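Local coordinates for protein acyl-coa oxidase (Arabidopsis thaliana, PDB 1W07) that catalyses the FAD-dependent desaturation of long- and medium-chain acyl-CoAs to 2-trans-enoyl-CoAs in peroxisomal beta-oxidation, reducing oxygen to hydrogen peroxide, at residues K440-L445 / A456-A461; A462-C467 / V483-E488; A489-M494 / C527-V532. The protein carries 1 engineered substitution. One frame throughout, in Å; residues are numbered along the deposited sequence.

Interaction 1 of 3, residues K440-L445 / A456-A461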
ATOM      1  N   LYS B 440     -23.869  23.313  -1.291  1.00 30.18           N
ATOM      2  CA  LYS B 440     -24.430  24.524  -1.878  1.00 32.82           C
ATOM      3  C   LYS B 440     -25.519  24.173  -2.889  1.00 33.65           C
ATOM      4  O   LYS B 440     -26.547  24.830  -2.954  1.00 34.52           O
ATOM      5  CB  LYS B 440     -23.336  25.348  -2.566  1.00 33.42           C
ATOM      6  CG  LYS B 440     -22.421  26.071  -1.602  1.00 36.39           C
ATOM      7  CD  LYS B 440     -21.378  26.924  -2.321  1.00 40.09           C
ATOM      8  CE  LYS B 440     -22.006  28.018  -3.183  1.00 40.74           C
ATOM      9  NZ  LYS B 440     -20.963  28.876  -3.823  1.00 42.69           N
ATOM     10  N   THR B 441     -25.286  23.131  -3.676  1.00 35.58           N
ATOM     11  CA  THR B 441     -26.251  22.701  -4.680  1.00 36.20           C
ATOM     12  C   THR B 441     -27.538  22.278  -3.990  1.00 36.42           C
ATOM     13  O   THR B 441     -28.641  22.552  -4.473  1.00 37.21           O
ATOM     14  CB  THR B 441     -25.705  21.526  -5.514  1.00 34.85           C
ATOM     15  OG1 THR B 441     -24.478  21.930  -6.125  1.00 37.70           O
ATOM     16  CG2 THR B 441     -26.700  21.110  -6.599  1.00 33.22           C
ATOM     17  N   VAL B 442     -27.393  21.604  -2.857  1.00 36.90           N
ATOM     18  CA  VAL B 442     -28.547  21.162  -2.094  1.00 39.46           C
ATOM     19  C   VAL B 442     -29.256  22.384  -1.525  1.00 41.76           C
ATOM     20  O   VAL B 442     -30.485  22.440  -1.508  1.00 42.59           O
ATOM     21  CB  VAL B 442     -28.136  20.241  -0.930  1.00 39.33           C
ATOM     22  CG1 VAL B 442     -29.342  19.962  -0.042  1.00 38.34           C
ATOM     23  CG2 VAL B 442     -27.551  18.942  -1.475  1.00 38.11           C
ATOM     24  N   ALA B 443     -28.469  23.359  -1.071  1.00 40.90           N
ATOM     25  CA  ALA B 443     -29.006  24.591  -0.501  1.00 43.88           C
ATOM     26  C   ALA B 443     -29.917  25.266  -1.512  1.00 44.02           C
ATOM     27  O   ALA B 443     -30.950  25.832  -1.158  1.00 45.20           O
ATOM     28  CB  ALA B 443     -27.864  25.530  -0.101  1.00 42.25           C
ATOM     29  N   GLN B 444     -29.524  25.203  -2.778  1.00 45.30           N
ATOM     30  CA  GLN B 444     -30.315  25.785  -3.850  1.00 45.91           C
ATOM     31  C   GLN B 444     -31.312  24.708  -4.280  1.00 46.89           C
ATOM     32  O   GLN B 444     -31.055  23.923  -5.190  1.00 48.97           O
ATOM     33  CB  GLN B 444     -29.382  26.192  -4.986  1.00 47.38           C
ATOM     34  CG  GLN B 444     -28.297  27.149  -4.499  1.00 50.70           C
ATOM     35  CD  GLN B 444     -27.169  27.335  -5.488  1.00 52.92           C
ATOM     36  OE1 GLN B 444     -26.175  27.996  -5.190  1.00 55.98           O
ATOM     37  NE2 GLN B 444     -27.313  26.756  -6.668  1.00 56.31           N
ATOM     38  N   LEU B 445     -32.455  24.677  -3.593  1.00 47.39           N
ATOM     39  CA  LEU B 445     -33.505  23.687  -3.836  1.00 46.49           C
ATOM     40  C   LEU B 445     -34.193  23.739  -5.202  1.00 46.76           C
ATOM     41  O   LEU B 445     -35.423  23.716  -5.277  1.00 47.57           O
ATOM     42  CB  LEU B 445     -34.567  23.796  -2.739  1.00 44.63           C
ATOM     43  CG  LEU B 445     -34.126  23.497  -1.300  1.00 44.03           C
ATOM     44  CD1 LEU B 445     -35.291  23.759  -0.336  1.00 40.71           C
ATOM     45  CD2 LEU B 445     -33.631  22.049  -1.212  1.00 44.89           C
ATOM     46  N   ALA B 456     -27.580  16.993 -12.128  1.00 39.01           N
ATOM     47  CA  ALA B 456     -28.960  17.077 -12.590  1.00 39.66           C
ATOM     48  C   ALA B 456     -29.863  16.137 -11.798  1.00 39.14           C
ATOM     49  O   ALA B 456     -30.996  16.485 -11.458  1.00 38.08           O
ATOM     50  CB  ALA B 456     -29.029  16.743 -14.075  1.00 39.36           C
ATOM     51  N   TYR B 457     -29.354  14.948 -11.494  1.00 37.26           N
ATOM     52  CA  TYR B 457     -30.134  13.973 -10.748  1.00 35.51           C
ATOM     53  C   TYR B 457     -30.590  14.538  -9.419  1.00 37.33           C
ATOM     54  O   TYR B 457     -31.633  14.153  -8.894  1.00 39.32           O
ATOM     55  CB  TYR B 457     -29.305  12.705 -10.511  1.00 35.17           C
ATOM     56  CG  TYR B 457     -28.212  12.856  -9.468  1.00 32.70           C
ATOM     57  CD1 TYR B 457     -28.388  12.386  -8.165  1.00 31.81           C
ATOM     58  CD2 TYR B 457     -27.004  13.473  -9.784  1.00 32.87           C
ATOM     59  CE1 TYR B 457     -27.383  12.525  -7.198  1.00 30.83           C
ATOM     60  CE2 TYR B 457     -25.989  13.621  -8.826  1.00 33.16           C
ATOM     61  CZ  TYR B 457     -26.186  13.146  -7.538  1.00 32.80           C
ATOM     62  OH  TYR B 457     -25.193  13.317  -6.597  1.00 32.17           O
ATOM     63  N   MET B 458     -29.796  15.450  -8.870  1.00 39.53           N
ATOM     64  CA  MET B 458     -30.126  16.046  -7.582  1.00 42.66           C
ATOM     65  C   MET B 458     -31.415  16.839  -7.685  1.00 43.40           C
ATOM     66  O   MET B 458     -31.968  17.266  -6.676  1.00 43.59           O
ATOM     67  CB  MET B 458     -28.985  16.948  -7.100  1.00 42.19           C
ATOM     68  CG  MET B 458     -27.680  16.202  -6.835  1.00 43.38           C
ATOM     69  SD  MET B 458     -26.354  17.265  -6.226  1.00 42.36           S
ATOM     70  CE  MET B 458     -26.663  17.163  -4.428  1.00 35.96           C
ATOM     71  N   GLY B 459     -31.893  17.025  -8.911  1.00 44.59           N
ATOM     72  CA  GLY B 459     -33.127  17.754  -9.124  1.00 48.49           C
ATOM     73  C   GLY B 459     -34.333  16.842  -8.980  1.00 48.63           C
ATOM     74  O   GLY B 459     -35.404  17.268  -8.546  1.00 50.05           O
ATOM     75  N   ARG B 460     -34.155  15.577  -9.344  1.00 48.53           N
ATOM     76  CA  ARG B 460     -35.228  14.600  -9.261  1.00 47.21           C
ATOM     77  C   ARG B 460     -35.280  13.939  -7.888  1.00 47.81           C
ATOM     78  O   ARG B 460     -35.540  12.736  -7.776  1.00 47.23           O
ATOM     79  CB  ARG B 460     -35.052  13.535 -10.352  1.00 48.31           C
ATOM     80  CG  ARG B 460     -35.239  14.086 -11.757  1.00 50.09           C
ATOM     81  CD  ARG B 460     -35.099  13.023 -12.843  1.00 51.60           C
ATOM     82  NE  ARG B 460     -33.718  12.817 -13.279  1.00 52.86           N
ATOM     83  CZ  ARG B 460     -32.830  12.054 -12.649  1.00 52.64           C
ATOM     84  NH1 ARG B 460     -33.166  11.408 -11.540  1.00 52.91           N
ATOM     85  NH2 ARG B 460     -31.603  11.933 -13.137  1.00 51.04           N
ATOM     86  N   ALA B 461     -35.042  14.728  -6.845  1.00 46.28           N
ATOM     87  CA  ALA B 461     -35.063  14.235  -5.471  1.00 46.69           C
ATOM     88  C   ALA B 461     -36.439  13.686  -5.089  1.00 48.03           C
ATOM     89  O   ALA B 461     -36.601  13.056  -4.040  1.00 45.85           O
ATOM     90  CB  ALA B 461     -34.667  15.361  -4.516  1.00 46.98           C
TER

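Interaction 2 of 3, residues A462-C467 / V483-E488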
ATOM      1  N   ALA B 462     -37.418  13.932  -5.956  1.00 49.00           N
ATOM      2  CA  ALA B 462     -38.792  13.487  -5.746  1.00 50.47           C
ATOM      3  C   ALA B 462     -38.886  11.985  -5.541  1.00 51.12           C
ATOM      4  O   ALA B 462     -39.090  11.520  -4.418  1.00 53.64           O
ATOM      5  CB  ALA B 462     -39.655  13.903  -6.935  1.00 49.46           C
ATOM      6  N   HIS B 463     -38.744  11.219  -6.622  1.00 51.72           N
ATOM      7  CA  HIS B 463     -38.817   9.765  -6.526  1.00 51.38           C
ATOM      8  C   HIS B 463     -37.533   9.162  -5.992  1.00 51.06           C
ATOM      9  O   HIS B 463     -37.546   8.062  -5.443  1.00 53.03           O
ATOM     10  CB  HIS B 463     -39.132   9.139  -7.886  1.00 52.87           C
ATOM     11  CG  HIS B 463     -40.558   8.694  -8.026  1.00 53.48           C
ATOM     12  ND1 HIS B 463     -41.175   7.884  -7.100  1.00 52.24           N
ATOM     13  CD2 HIS B 463     -41.480   8.941  -8.986  1.00 52.66           C
ATOM     14  CE1 HIS B 463     -42.417   7.649  -7.479  1.00 52.38           C
ATOM     15  NE2 HIS B 463     -42.629   8.278  -8.624  1.00 52.96           N
ATOM     16  N   LEU B 464     -36.427   9.882  -6.154  1.00 50.73           N
ATOM     17  CA  LEU B 464     -35.134   9.399  -5.684  1.00 49.29           C
ATOM     18  C   LEU B 464     -35.104   9.202  -4.174  1.00 49.62           C
ATOM     19  O   LEU B 464     -34.806   8.106  -3.695  1.00 49.97           O
ATOM     20  CB  LEU B 464     -34.022  10.357  -6.125  1.00 46.66           C
ATOM     21  CG  LEU B 464     -33.718  10.299  -7.631  1.00 45.49           C
ATOM     22  CD1 LEU B 464     -32.691  11.348  -7.996  1.00 45.24           C
ATOM     23  CD2 LEU B 464     -33.219   8.906  -8.012  1.00 44.48           C
ATOM     24  N   LEU B 465     -35.425  10.251  -3.420  1.00 49.33           N
ATOM     25  CA  LEU B 465     -35.424  10.163  -1.960  1.00 50.68           C
ATOM     26  C   LEU B 465     -36.600   9.365  -1.410  1.00 51.33           C
ATOM     27  O   LEU B 465     -36.898   9.426  -0.217  1.00 52.73           O
ATOM     28  CB  LEU B 465     -35.420  11.563  -1.339  1.00 50.32           C
ATOM     29  CG  LEU B 465     -34.062  12.277  -1.288  1.00 50.74           C
ATOM     30  CD1 LEU B 465     -34.241  13.662  -0.685  1.00 50.53           C
ATOM     31  CD2 LEU B 465     -33.072  11.454  -0.465  1.00 50.04           C
ATOM     32  N   GLN B 466     -37.262   8.610  -2.279  1.00 51.79           N
ATOM     33  CA  GLN B 466     -38.399   7.804  -1.856  1.00 52.13           C
ATOM     34  C   GLN B 466     -38.654   6.659  -2.830  1.00 51.68           C
ATOM     35  O   GLN B 466     -39.808   6.279  -3.047  1.00 51.67           O
ATOM     36  CB  GLN B 466     -39.643   8.684  -1.738  1.00 52.59           C
ATOM     37  N   CYS B 467     -37.586   6.105  -3.407  1.00 51.83           N
ATOM     38  CA  CYS B 467     -37.745   5.013  -4.360  1.00 50.43           C
ATOM     39  C   CYS B 467     -37.713   3.614  -3.785  1.00 50.94           C
ATOM     40  O   CYS B 467     -37.469   3.403  -2.599  1.00 52.12           O
ATOM     41  CB  CYS B 467     -36.712   5.080  -5.495  1.00 51.91           C
ATOM     42  SG  CYS B 467     -34.912   5.085  -5.154  1.00 56.71           S
ATOM     43  N   VAL B 483     -29.407   0.556 -12.201  1.00 25.17           N
ATOM     44  CA  VAL B 483     -28.138   0.866 -11.573  1.00 23.32           C
ATOM     45  C   VAL B 483     -28.035   2.359 -11.305  1.00 20.91           C
ATOM     46  O   VAL B 483     -27.728   2.764 -10.192  1.00 23.24           O
ATOM     47  CB  VAL B 483     -26.962   0.402 -12.465  1.00 23.15           C
ATOM     48  CG1 VAL B 483     -25.631   0.881 -11.877  1.00 18.14           C
ATOM     49  CG2 VAL B 483     -26.980  -1.115 -12.569  1.00 17.56           C
ATOM     50  N   LEU B 484     -28.311   3.173 -12.316  1.00 22.33           N
ATOM     51  CA  LEU B 484     -28.229   4.618 -12.161  1.00 24.83           C
ATOM     52  C   LEU B 484     -29.125   5.117 -11.047  1.00 26.65           C
ATOM     53  O   LEU B 484     -28.709   5.939 -10.227  1.00 26.91           O
ATOM     54  CB  LEU B 484     -28.584   5.333 -13.467  1.00 26.39           C
ATOM     55  CG  LEU B 484     -27.500   5.368 -14.543  1.00 27.01           C
ATOM     56  CD1 LEU B 484     -28.042   6.019 -15.802  1.00 28.06           C
ATOM     57  CD2 LEU B 484     -26.301   6.144 -14.024  1.00 29.87           C
ATOM     58  N   GLU B 485     -30.360   4.625 -11.016  1.00 26.59           N
ATOM     59  CA  GLU B 485     -31.312   5.029  -9.988  1.00 28.26           C
ATOM     60  C   GLU B 485     -30.752   4.725  -8.608  1.00 26.78           C
ATOM     61  O   GLU B 485     -30.802   5.560  -7.708  1.00 26.66           O
ATOM     62  CB  GLU B 485     -32.643   4.295 -10.173  1.00 30.79           C
ATOM     63  CG  GLU B 485     -33.671   4.622  -9.106  1.00 33.64           C
ATOM     64  CD  GLU B 485     -34.939   3.805  -9.252  1.00 36.75           C
ATOM     65  OE1 GLU B 485     -34.855   2.556  -9.222  1.00 38.10           O
ATOM     66  OE2 GLU B 485     -36.019   4.412  -9.392  1.00 37.76           O
ATOM     67  N   ALA B 486     -30.222   3.522  -8.445  1.00 22.96           N
ATOM     68  CA  ALA B 486     -29.646   3.122  -7.167  1.00 21.89           C
ATOM     69  C   ALA B 486     -28.503   4.042  -6.737  1.00 20.30           C
ATOM     70  O   ALA B 486     -28.479   4.503  -5.595  1.00 18.66           O
ATOM     71  CB  ALA B 486     -29.150   1.699  -7.250  1.00 23.24           C
ATOM     72  N   PHE B 487     -27.554   4.310  -7.637  1.00 21.94           N
ATOM     73  CA  PHE B 487     -26.418   5.181  -7.303  1.00 21.89           C
ATOM     74  C   PHE B 487     -26.806   6.651  -7.104  1.00 22.15           C
ATOM     75  O   PHE B 487     -26.235   7.331  -6.254  1.00 23.06           O
ATOM     76  CB  PHE B 487     -25.326   5.089  -8.374  1.00 23.13           C
ATOM     77  CG  PHE B 487     -24.387   3.924  -8.188  1.00 22.08           C
ATOM     78  CD1 PHE B 487     -24.809   2.620  -8.433  1.00 21.96           C
ATOM     79  CD2 PHE B 487     -23.087   4.134  -7.739  1.00 22.48           C
ATOM     80  CE1 PHE B 487     -23.951   1.544  -8.230  1.00 19.38           C
ATOM     81  CE2 PHE B 487     -22.219   3.069  -7.534  1.00 21.84           C
ATOM     82  CZ  PHE B 487     -22.655   1.768  -7.779  1.00 23.36           C
ATOM     83  N   GLU B 488     -27.760   7.144  -7.888  1.00 22.93           N
ATOM     84  CA  GLU B 488     -28.193   8.536  -7.752  1.00 26.17           C
ATOM     85  C   GLU B 488     -28.899   8.711  -6.413  1.00 27.25           C
ATOM     86  O   GLU B 488     -28.625   9.654  -5.677  1.00 28.51           O
ATOM     87  CB  GLU B 488     -29.130   8.939  -8.899  1.00 25.61           C
ATOM     88  CG  GLU B 488     -28.496   8.894 -10.283  1.00 25.98           C
ATOM     89  CD  GLU B 488     -29.451   9.331 -11.375  1.00 28.59           C
ATOM     90  OE1 GLU B 488     -30.669   9.126 -11.210  1.00 31.51           O
ATOM     91  OE2 GLU B 488     -28.987   9.859 -12.408  1.00 30.94           O
TER

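Interaction 3 of 3, residues A489-M494 / C527-V532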
ATOM      1  N   ALA B 489     -29.796   7.788  -6.094  1.00 28.56           N
ATOM      2  CA  ALA B 489     -30.518   7.840  -4.827  1.00 29.69           C
ATOM      3  C   ALA B 489     -29.562   7.766  -3.637  1.00 30.15           C
ATOM      4  O   ALA B 489     -29.666   8.541  -2.687  1.00 31.11           O
ATOM      5  CB  ALA B 489     -31.516   6.696  -4.751  1.00 31.83           C
ATOM      6  N   ARG B 490     -28.630   6.827  -3.691  1.00 26.88           N
ATOM      7  CA  ARG B 490     -27.660   6.657  -2.620  1.00 26.51           C
ATOM      8  C   ARG B 490     -26.832   7.925  -2.379  1.00 24.88           C
ATOM      9  O   ARG B 490     -26.622   8.333  -1.235  1.00 26.07           O
ATOM     10  CB  ARG B 490     -26.753   5.464  -2.946  1.00 26.96           C
ATOM     11  CG  ARG B 490     -25.536   5.333  -2.059  1.00 28.78           C
ATOM     12  CD  ARG B 490     -24.273   5.618  -2.855  1.00 29.62           C
ATOM     13  NE  ARG B 490     -23.052   5.364  -2.077  1.00 26.93           N
ATOM     14  CZ  ARG B 490     -21.867   5.128  -2.635  1.00 24.54           C
ATOM     15  NH1 ARG B 490     -21.751   5.106  -3.961  1.00 20.28           N
ATOM     16  NH2 ARG B 490     -20.806   4.911  -1.879  1.00 21.50           N
ATOM     17  N   ALA B 491     -26.379   8.552  -3.458  1.00 23.59           N
ATOM     18  CA  ALA B 491     -25.585   9.775  -3.364  1.00 23.40           C
ATOM     19  C   ALA B 491     -26.424  10.949  -2.863  1.00 26.18           C
ATOM     20  O   ALA B 491     -26.030  11.658  -1.938  1.00 25.07           O
ATOM     21  CB  ALA B 491     -24.992  10.114  -4.720  1.00 20.79           C
ATOM     22  N   LEU B 492     -27.581  11.152  -3.486  1.00 26.49           N
ATOM     23  CA  LEU B 492     -28.478  12.238  -3.106  1.00 27.99           C
ATOM     24  C   LEU B 492     -28.901  12.093  -1.647  1.00 26.19           C
ATOM     25  O   LEU B 492     -28.917  13.064  -0.901  1.00 27.30           O
ATOM     26  CB  LEU B 492     -29.720  12.239  -4.005  1.00 28.18           C
ATOM     27  CG  LEU B 492     -30.811  13.275  -3.681  1.00 28.94           C
ATOM     28  CD1 LEU B 492     -30.238  14.680  -3.726  1.00 30.65           C
ATOM     29  CD2 LEU B 492     -31.932  13.143  -4.690  1.00 33.04           C
ATOM     30  N   ARG B 493     -29.246  10.871  -1.261  1.00 24.80           N
ATOM     31  CA  ARG B 493     -29.666  10.578   0.094  1.00 24.90           C
ATOM     32  C   ARG B 493     -28.591  10.970   1.107  1.00 25.06           C
ATOM     33  O   ARG B 493     -28.879  11.616   2.118  1.00 23.28           O
ATOM     34  CB  ARG B 493     -29.990   9.089   0.217  1.00 27.19           C
ATOM     35  CG  ARG B 493     -30.167   8.584   1.637  1.00 33.46           C
ATOM     36  CD  ARG B 493     -31.405   9.145   2.295  1.00 36.82           C
ATOM     37  NE  ARG B 493     -32.294   8.078   2.764  1.00 42.28           N
ATOM     38  CZ  ARG B 493     -33.388   8.290   3.487  1.00 40.70           C
ATOM     39  NH1 ARG B 493     -33.725   9.529   3.817  1.00 40.54           N
ATOM     40  NH2 ARG B 493     -34.145   7.272   3.867  1.00 41.84           N
ATOM     41  N   MET B 494     -27.353  10.573   0.837  1.00 22.69           N
ATOM     42  CA  MET B 494     -26.244  10.897   1.725  1.00 23.13           C
ATOM     43  C   MET B 494     -26.016  12.404   1.812  1.00 20.04           C
ATOM     44  O   MET B 494     -25.762  12.935   2.883  1.00 23.40           O
ATOM     45  CB  MET B 494     -24.956  10.196   1.249  1.00 23.13           C
ATOM     46  CG  MET B 494     -25.014   8.677   1.379  1.00 23.58           C
ATOM     47  SD  MET B 494     -23.626   7.772   0.632  1.00 20.65           S
ATOM     48  CE  MET B 494     -22.401   7.873   1.916  1.00 15.30           C
ATOM     49  N   CYS B 527     -18.978  11.163  -6.743  1.00 16.39           N
ATOM     50  CA  CYS B 527     -17.953  10.874  -7.750  1.00 16.40           C
ATOM     51  C   CYS B 527     -18.095   9.477  -8.346  1.00 14.14           C
ATOM     52  O   CYS B 527     -17.835   9.289  -9.540  1.00 14.80           O
ATOM     53  CB  CYS B 527     -16.559  11.011  -7.151  1.00 17.45           C
ATOM     54  SG  CYS B 527     -16.204  12.677  -6.629  1.00 18.82           S
ATOM     55  N   GLN B 528     -18.489   8.496  -7.529  1.00 13.46           N
ATOM     56  CA  GLN B 528     -18.653   7.128  -8.025  1.00 16.13           C
ATOM     57  C   GLN B 528     -19.820   7.072  -9.001  1.00 16.76           C
ATOM     58  O   GLN B 528     -19.754   6.384 -10.021  1.00 19.24           O
ATOM     59  CB  GLN B 528     -18.871   6.148  -6.860  1.00 16.66           C
ATOM     60  CG  GLN B 528     -17.630   5.980  -5.976  1.00 14.09           C
ATOM     61  CD  GLN B 528     -17.879   5.153  -4.723  1.00 15.91           C
ATOM     62  OE1 GLN B 528     -18.998   5.095  -4.208  1.00 13.02           O
ATOM     63  NE2 GLN B 528     -16.818   4.552  -4.194  1.00 15.47           N
ATOM     64  N   LEU B 529     -20.890   7.792  -8.679  1.00 18.37           N
ATOM     65  CA  LEU B 529     -22.060   7.846  -9.557  1.00 18.89           C
ATOM     66  C   LEU B 529     -21.604   8.361 -10.922  1.00 19.53           C
ATOM     67  O   LEU B 529     -21.982   7.818 -11.951  1.00 21.93           O
ATOM     68  CB  LEU B 529     -23.110   8.793  -8.980  1.00 17.73           C
ATOM     69  CG  LEU B 529     -24.214   9.266  -9.931  1.00 24.09           C
ATOM     70  CD1 LEU B 529     -25.066   8.093 -10.425  1.00 18.13           C
ATOM     71  CD2 LEU B 529     -25.070  10.285  -9.197  1.00 22.88           C
ATOM     72  N   ILE B 530     -20.784   9.415 -10.923  1.00 17.28           N
ATOM     73  CA  ILE B 530     -20.284   9.979 -12.173  1.00 14.05           C
ATOM     74  C   ILE B 530     -19.522   8.918 -12.999  1.00 18.12           C
ATOM     75  O   ILE B 530     -19.734   8.786 -14.211  1.00 16.34           O
ATOM     76  CB  ILE B 530     -19.362  11.185 -11.884  1.00 15.04           C
ATOM     77  CG1 ILE B 530     -20.180  12.333 -11.266  1.00 18.97           C
ATOM     78  CG2 ILE B 530     -18.663  11.632 -13.153  1.00 15.79           C
ATOM     79  CD1 ILE B 530     -19.357  13.567 -10.865  1.00 13.33           C
ATOM     80  N   VAL B 531     -18.632   8.165 -12.354  1.00 17.58           N
ATOM     81  CA  VAL B 531     -17.862   7.150 -13.057  1.00 15.09           C
ATOM     82  C   VAL B 531     -18.810   6.089 -13.622  1.00 13.66           C
ATOM     83  O   VAL B 531     -18.700   5.683 -14.779  1.00 16.09           O
ATOM     84  CB  VAL B 531     -16.822   6.487 -12.105  1.00 18.76           C
ATOM     85  CG1 VAL B 531     -16.007   5.452 -12.867  1.00 17.31           C
ATOM     86  CG2 VAL B 531     -15.890   7.548 -11.515  1.00 15.27           C
ATOM     87  N   VAL B 532     -19.757   5.646 -12.811  1.00 16.52           N
ATOM     88  CA  VAL B 532     -20.700   4.631 -13.262  1.00 17.78           C
ATOM     89  C   VAL B 532     -21.537   5.119 -14.441  1.00 18.77           C
ATOM     90  O   VAL B 532     -21.743   4.380 -15.409  1.00 18.21           O
ATOM     91  CB  VAL B 532     -21.661   4.199 -12.134  1.00 19.62           C
ATOM     92  CG1 VAL B 532     -22.684   3.218 -12.691  1.00 21.10           C
ATOM     93  CG2 VAL B 532     -20.893   3.558 -10.990  1.00 20.21           C
TER

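Interaction 1 of 3, residues K440-L445 / A456-A461
M458 reaches out from a 3-10 turn and touches T441 and V442 on the last turn of helix 427-443: the chain leaves this helix and doubles back, so that the 3-10 segment packs on the helix end, a helix-loop return at the start of the C-terminal helical part. The contact is apolar on the evidence of its atoms, since a thioether and methyl groups do the touching and no hydrogen bond crosses between 440-445 and 456-461. It is also small, burying 108 Å² in all.

The M458 side chain can be traced atom by atom. CB points toward the helix, and CG leaves it anti to the carbonyl carbon (chi1 -64°). CG then passes over one face of the neighbouring Y457 ring, 3.5 Å above its plane and displaced toward the rim. From there the chain runs on to T441, where M458 SD lies 3.9 Å from T441 CG2. At chi3 (89°) it bends, turning the methyl toward the next residue of the helix. M458 and its two partners cross at about right angles, so the thioether meets single methyl groups instead of running alongside either side chain.

T441 offers its methyl while its hydroxyl is engaged backward: OG1 bonds to F437 O, one helical turn earlier. The helix stops soon after, with Q444 N bonded to K440 O at 3.0 Å; Q444 itself is the centre of an inverse gamma turn. In the facing segment, R460 N donates to Y457 O at 2.9 Å within the turn that carries M458.

Helix 480-503 touches both segments, with A499 meeting V442 and L492 meeting A461, and Y457 OH bonds to H526 ND1. The closest approach across the two segments is methyl to methyl, M458 CE to V442 CG2, at 3.6 Å.

Interaction 2 of 3, residues A462-C467 / V483-E488
L464 and C467 lay two patches of side chain on helix 480-503, one against E485 and E488, the other against E485 alone. A short helix and the loop after it thereby pack on the early turns of a long helix in the C-terminal all-helical part. In the first patch, a single branch of the leucine does the work. L464 CD2 lies 4.1 Å from the backbone oxygen E485 O and equally 4.1 Å from E488 OE1, with E488 CB of the same glutamate 4.2 Å from L464 CD2. The two side chains, L464 and E488, cross obliquely, and the methyl meets the backbone oxygen of E485 as well as the CB and carboxylate of E488.

In the second patch E485 CG stands anti to the backbone N (chi1 178°) and the chain continues extended, bringing E485 OE2 to 4.0 Å from C467 CB while E485 CG lies 4.2 Å from C467 SG.

What positions these groups lies one shell out. C467 SG is joined to C576 SG by a disulfide, which fixes the cysteine covalently to a later part of the chain. L464 closes the short helix, 461-464, and also rests on L492, while C467 also touches A489. E488 has a long, weak ion pair with R460, and F487 of the same segment meets F571 edge to face.

With no hydrogen bond or salt bridge between the two segments, and 183 Å² buried, the chemistry implies that they cohere by van der Waals fit, while the covalent tie of C467 runs to C576, not to helix 480-503.

Interaction 3 of 3, residues A489-M494 / C527-V532
Two neighbouring helices of the C-terminal helical region, 480-503 and 516-538, meet here through one polar bridge and one apolar touch, R490 to Q528 and A491 to L529. R490 holds the carbonyl of Q528 end-on with two nitrogens: R490 NH1 donates to Q528 OE1 at 2.8 Å, and R490 NH2 reaches the same oxygen at 3.0 Å. The N-H...O angles, 146° and 136°, are bent, as expected when two donors share one acceptor. OE1 lies at the edge of the guanidinium, near its plane, while the planes of guanidinium and amide are 34° apart.

The two segments run in roughly opposite directions, so the pair packs as antiparallel helices within the C-terminal helical part of the enzyme. Beside the bridge, A491 CB lies 4.5 Å from L529 CD2, a looser contact to which Y457 adds by touching both residues.

R490 leaves the helix with CG anti to the backbone N, then bends at chi2, which carries the guanidinium across to Q528. There NH2 also forms a salt bridge with D570 OD2. A leucine here would probably leave D570 without its charged mate and the buried Q528 OE1 without either donor, freeing the amide to turn. H567 touches both R490 and Q528.

Along the chain the three contacts come in series, none nesting in or crossing another. Interaction 1 closes a ten-residue loop between the end of helix 427-443 and the 3-10 segment that includes M458. Interaction 2 follows, closing the fifteen residues that lead from helix 461-464 into helix 480-503. Interaction 3 starts on that same helix and closes a mostly helical span of 32 residues, its second segment lying on helix 516-538. Y457 links the set: its CB lies 3.4 Å from E488 OE2 of interaction 2, and its CE2 lies 3.5 Å from L529 CD2 of interaction 3. Helix 480-503 thus joins the loop after helix 427-443 to helix 516-538.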